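Long-range contact in periplasmic binding protein (Sulfurospirillum deleyianum, PDB 4PAG), which probably serves as the periplasmic solute-binding component of an ABC transporter, and holds a histidine molecule in its ligand pocket: residues 229-234 with 259-264. Sequence-based numbering, arbitrary orientation.
Sequences VIIVQN and YLVPKS. With HIS (histidine), chain E.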
ATOM      1  N   VAL A 229      13.244  16.369  -3.238  1.00 14.26           N
ATOM      2  CA  VAL A 229      13.183  15.283  -2.271  1.00 12.93           C
ATOM      3  C   VAL A 229      13.319  13.939  -2.990  1.00 12.35           C
ATOM      4  O   VAL A 229      12.789  13.752  -4.089  1.00 11.48           O
ATOM      5  CB  VAL A 229      11.865  15.318  -1.468  1.00 13.87           C
ATOM      6  CG1 VAL A 229      11.701  14.063  -0.625  1.00 14.45           C
ATOM      7  CG2 VAL A 229      11.804  16.550  -0.565  1.00 14.88           C
ATOM      8  N   ILE A 230      14.026  13.008  -2.359  1.00 12.43           N
ATOM      9  CA  ILE A 230      14.121  11.650  -2.867  1.00 13.00           C
ATOM     10  C   ILE A 230      13.534  10.682  -1.843  1.00 13.95           C
ATOM     11  O   ILE A 230      13.924  10.671  -0.676  1.00 13.33           O
ATOM     12  CB  ILE A 230      15.564  11.254  -3.229  1.00 13.73           C
ATOM     13  CG1 ILE A 230      16.090  12.128  -4.376  1.00 13.60           C
ATOM     14  CG2 ILE A 230      15.613   9.772  -3.598  1.00 13.87           C
ATOM     15  CD1 ILE A 230      17.584  12.029  -4.612  1.00 14.00           C
ATOM     16  N   ILE A 231      12.574   9.883  -2.293  1.00 13.66           N
ATOM     17  CA  ILE A 231      11.969   8.846  -1.470  1.00 13.17           C
ATOM     18  C   ILE A 231      12.529   7.506  -1.931  1.00 12.81           C
ATOM     19  O   ILE A 231      12.429   7.165  -3.110  1.00 13.49           O
ATOM     20  CB  ILE A 231      10.431   8.857  -1.610  1.00 13.68           C
ATOM     21  CG1 ILE A 231       9.845  10.214  -1.193  1.00 15.23           C
ATOM     22  CG2 ILE A 231       9.800   7.736  -0.791  1.00 13.18           C
ATOM     23  CD1 ILE A 231      10.113  10.624   0.242  1.00 16.18           C
ATOM     24  N   VAL A 232      13.095   6.755  -0.988  1.00 12.60           N
ATOM     25  CA  VAL A 232      13.877   5.552  -1.262  1.00 12.41           C
ATOM     26  C   VAL A 232      13.210   4.301  -0.680  1.00 12.64           C
ATOM     27  O   VAL A 232      12.802   4.281   0.482  1.00 13.18           O
ATOM     28  CB  VAL A 232      15.284   5.684  -0.631  1.00 12.91           C
ATOM     29  CG1 VAL A 232      16.078   4.400  -0.808  1.00 13.79           C
ATOM     30  CG2 VAL A 232      16.030   6.889  -1.214  1.00 13.79           C
ATOM     31  N   GLN A 233      13.122   3.247  -1.483  1.00 14.19           N
ATOM     32  CA  GLN A 233      12.513   1.993  -1.031  1.00 16.05           C
ATOM     33  C   GLN A 233      13.573   1.072  -0.400  1.00 16.29           C
ATOM     34  O   GLN A 233      13.372   0.522   0.682  1.00 16.89           O
ATOM     35  CB  GLN A 233      11.806   1.334  -2.226  1.00 19.96           C
ATOM     36  CG  GLN A 233      10.529   0.539  -1.988  1.00 24.43           C
ATOM     37  CD  GLN A 233       9.650   1.000  -0.835  1.00 19.76           C
ATOM     38  OE1 GLN A 233       9.917   0.665   0.301  1.00 19.03           O
ATOM     39  NE2 GLN A 233       8.552   1.689  -1.136  1.00 17.80           N
ATOM     40  N   ASN A 234      14.719   0.929  -1.050  1.00 17.13           N
ATOM     41  CA  ASN A 234      15.689  -0.095  -0.651  1.00 16.95           C
ATOM     42  C   ASN A 234      16.757   0.438   0.318  1.00 15.51           C
ATOM     43  O   ASN A 234      17.435   1.436   0.033  1.00 15.69           O
ATOM     44  CB  ASN A 234      16.311  -0.746  -1.895  1.00 18.64           C
ATOM     45  CG  ASN A 234      15.305  -1.611  -2.673  1.00 23.37           C
ATOM     46  OD1 ASN A 234      14.086  -1.503  -2.485  1.00 27.64           O
ATOM     47  ND2 ASN A 234      15.817  -2.482  -3.540  1.00 24.12           N
ATOM     48  N   TYR A 259      14.733  10.049   2.080  1.00 14.89           N
ATOM     49  CA  TYR A 259      14.032   9.350   3.167  1.00 14.83           C
ATOM     50  C   TYR A 259      13.673   7.926   2.787  1.00 13.97           C
ATOM     51  O   TYR A 259      13.183   7.673   1.682  1.00 13.34           O
ATOM     52  CB  TYR A 259      12.770  10.128   3.581  1.00 15.75           C
ATOM     53  CG  TYR A 259      13.066  11.586   3.898  1.00 16.81           C
ATOM     54  CD1 TYR A 259      13.665  11.949   5.097  1.00 15.99           C
ATOM     55  CD2 TYR A 259      12.800  12.589   2.971  1.00 17.41           C
ATOM     56  CE1 TYR A 259      13.982  13.275   5.372  1.00 16.96           C
ATOM     57  CE2 TYR A 259      13.099  13.922   3.244  1.00 18.10           C
ATOM     58  CZ  TYR A 259      13.683  14.255   4.452  1.00 16.36           C
ATOM     59  OH  TYR A 259      13.975  15.565   4.736  1.00 18.68           O
ATOM     60  N   LEU A 260      13.927   7.008   3.715  1.00 13.10           N
ATOM     61  CA  LEU A 260      13.687   5.586   3.514  1.00 13.39           C
ATOM     62  C   LEU A 260      12.260   5.246   3.951  1.00 12.11           C
ATOM     63  O   LEU A 260      11.847   5.566   5.055  1.00 12.47           O
ATOM     64  CB  LEU A 260      14.701   4.766   4.317  1.00 14.88           C
ATOM     65  CG  LEU A 260      14.715   3.247   4.187  1.00 16.95           C
ATOM     66  CD1 LEU A 260      15.049   2.802   2.774  1.00 18.44           C
ATOM     67  CD2 LEU A 260      15.705   2.653   5.189  1.00 18.50           C
ATOM     68  N   VAL A 261      11.504   4.607   3.075  1.00 12.28           N
ATOM     69  CA  VAL A 261      10.110   4.268   3.377  1.00 13.19           C
ATOM     70  C   VAL A 261      10.049   3.215   4.489  1.00 12.49           C
ATOM     71  O   VAL A 261      10.684   2.174   4.372  1.00 14.65           O
ATOM     72  CB  VAL A 261       9.383   3.724   2.124  1.00 13.27           C
ATOM     73  CG1 VAL A 261       7.960   3.314   2.448  1.00 13.11           C
ATOM     74  CG2 VAL A 261       9.372   4.755   1.009  1.00 13.82           C
ATOM     75  N   PRO A 262       9.286   3.475   5.569  1.00 11.90           N
ATOM     76  CA  PRO A 262       9.071   2.456   6.594  1.00 14.20           C
ATOM     77  C   PRO A 262       8.313   1.231   6.105  1.00 14.81           C
ATOM     78  O   PRO A 262       7.463   1.320   5.200  1.00 14.07           O
ATOM     79  CB  PRO A 262       8.243   3.184   7.655  1.00 15.62           C
ATOM     80  CG  PRO A 262       8.539   4.627   7.444  1.00 14.01           C
ATOM     81  CD  PRO A 262       8.701   4.765   5.962  1.00 13.08           C
ATOM     82  N   LYS A 263       8.617   0.098   6.722  1.00 15.33           N
ATOM     83  CA  LYS A 263       8.162  -1.204   6.234  1.00 16.50           C
ATOM     84  C   LYS A 263       7.533  -2.104   7.285  1.00 15.02           C
ATOM     85  O   LYS A 263       7.142  -3.225   6.961  1.00 13.57           O
ATOM     86  CB  LYS A 263       9.349  -1.943   5.609  1.00 17.81           C
ATOM     87  CG  LYS A 263       9.904  -1.238   4.395  1.00 20.62           C
ATOM     88  CD  LYS A 263      11.213  -1.815   3.931  1.00 22.22           C
ATOM     89  CE  LYS A 263      11.684  -1.071   2.696  1.00 23.49           C
ATOM     90  NZ  LYS A 263      12.176   0.291   3.026  1.00 23.07           N
ATOM     91  N   SER A 264       7.422  -1.625   8.526  1.00 15.50           N
ATOM     92  CA  SER A 264       7.032  -2.464   9.654  1.00 15.08           C
ATOM     93  C   SER A 264       5.598  -2.190  10.124  1.00 15.51           C
ATOM     94  O   SER A 264       5.308  -1.097  10.609  1.00 16.39           O
ATOM     95  CB  SER A 264       8.002  -2.254  10.818  1.00 15.50           C
ATOM     96  OG  SER A 264       9.330  -2.569  10.427  1.00 16.54           O
TER
HETATM   97  N   HIS E 403      15.483   0.873   7.883  0.50 28.91           N
HETATM   98  CA  HIS E 403      14.195   0.270   7.442  0.50 25.90           C
HETATM   99  C   HIS E 403      14.420  -0.691   6.284  0.50 22.60           C
HETATM  100  O   HIS E 403      14.128  -0.438   5.107  0.50 15.82           O
HETATM  101  CB  HIS E 403      13.191   1.349   7.059  0.50 24.46           C
HETATM  102  CG  HIS E 403      13.082   2.454   8.063  0.50 24.82           C
HETATM  103  ND1 HIS E 403      12.743   3.746   7.720  0.50 21.02           N
HETATM  104  CD2 HIS E 403      13.274   2.459   9.403  0.50 27.39           C
HETATM  105  CE1 HIS E 403      12.720   4.496   8.806  0.50 24.88           C
HETATM  106  NE2 HIS E 403      13.039   3.740   9.841  0.50 28.41           N
HETATM  107  OXT HIS E 403      14.929  -1.774   6.529  0.50 24.38           O
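Lys263 reaches back from the loop after strand 258-260 to the carboxyl end of strand 229-232, where its ammonium nitrogen is held by three oxygens. CB leaves the backbone toward segment 229-234, CG passes 3.5 Å from the backbone O of Val261, and the chain runs extended until chi4 (73°) bends NZ. CD lies against the O of the bound histidine, and CE passes 3.4 Å from OE1 of Gln233, an oxygen that accepts a hydrogen bond from Asn267. NZ ends 2.6 Å from the backbone O of Gln233, a short bond in the carbonyl plane; it also bonds to Val261 O at 2.8 Å and to the carboxylate O of the histidine at 2.9 Å. Behind this tip the two strands pair in parallel. Tyr259 N donates to Ile230 O, Val232 N to Tyr259 O, and Val261 N to Val232 O. On the face of Ile231 and Tyr259, Ile231 CG2 meets Val261 CG2 at 3.5 Å. Val229 CG1 sits at the edge of the tyrosine ring. The other face carries Val232 and Leu260, both packed on Tyr238 of helix 235-243. CD1 of Leu260 rests on the O atoms of Val232 and Gln233, and CD2 turns to the ligand, whose ND1 makes a weak bond to Leu260 O. The histidine thus sits beside loops following two parallel strands, consistent with the Rossmann-like lobes of this family. Two backbone carbonyls and a carboxylate oxygen around the buried ammonium group would probably favour the charged lysine, which links the ligand to both strand ends.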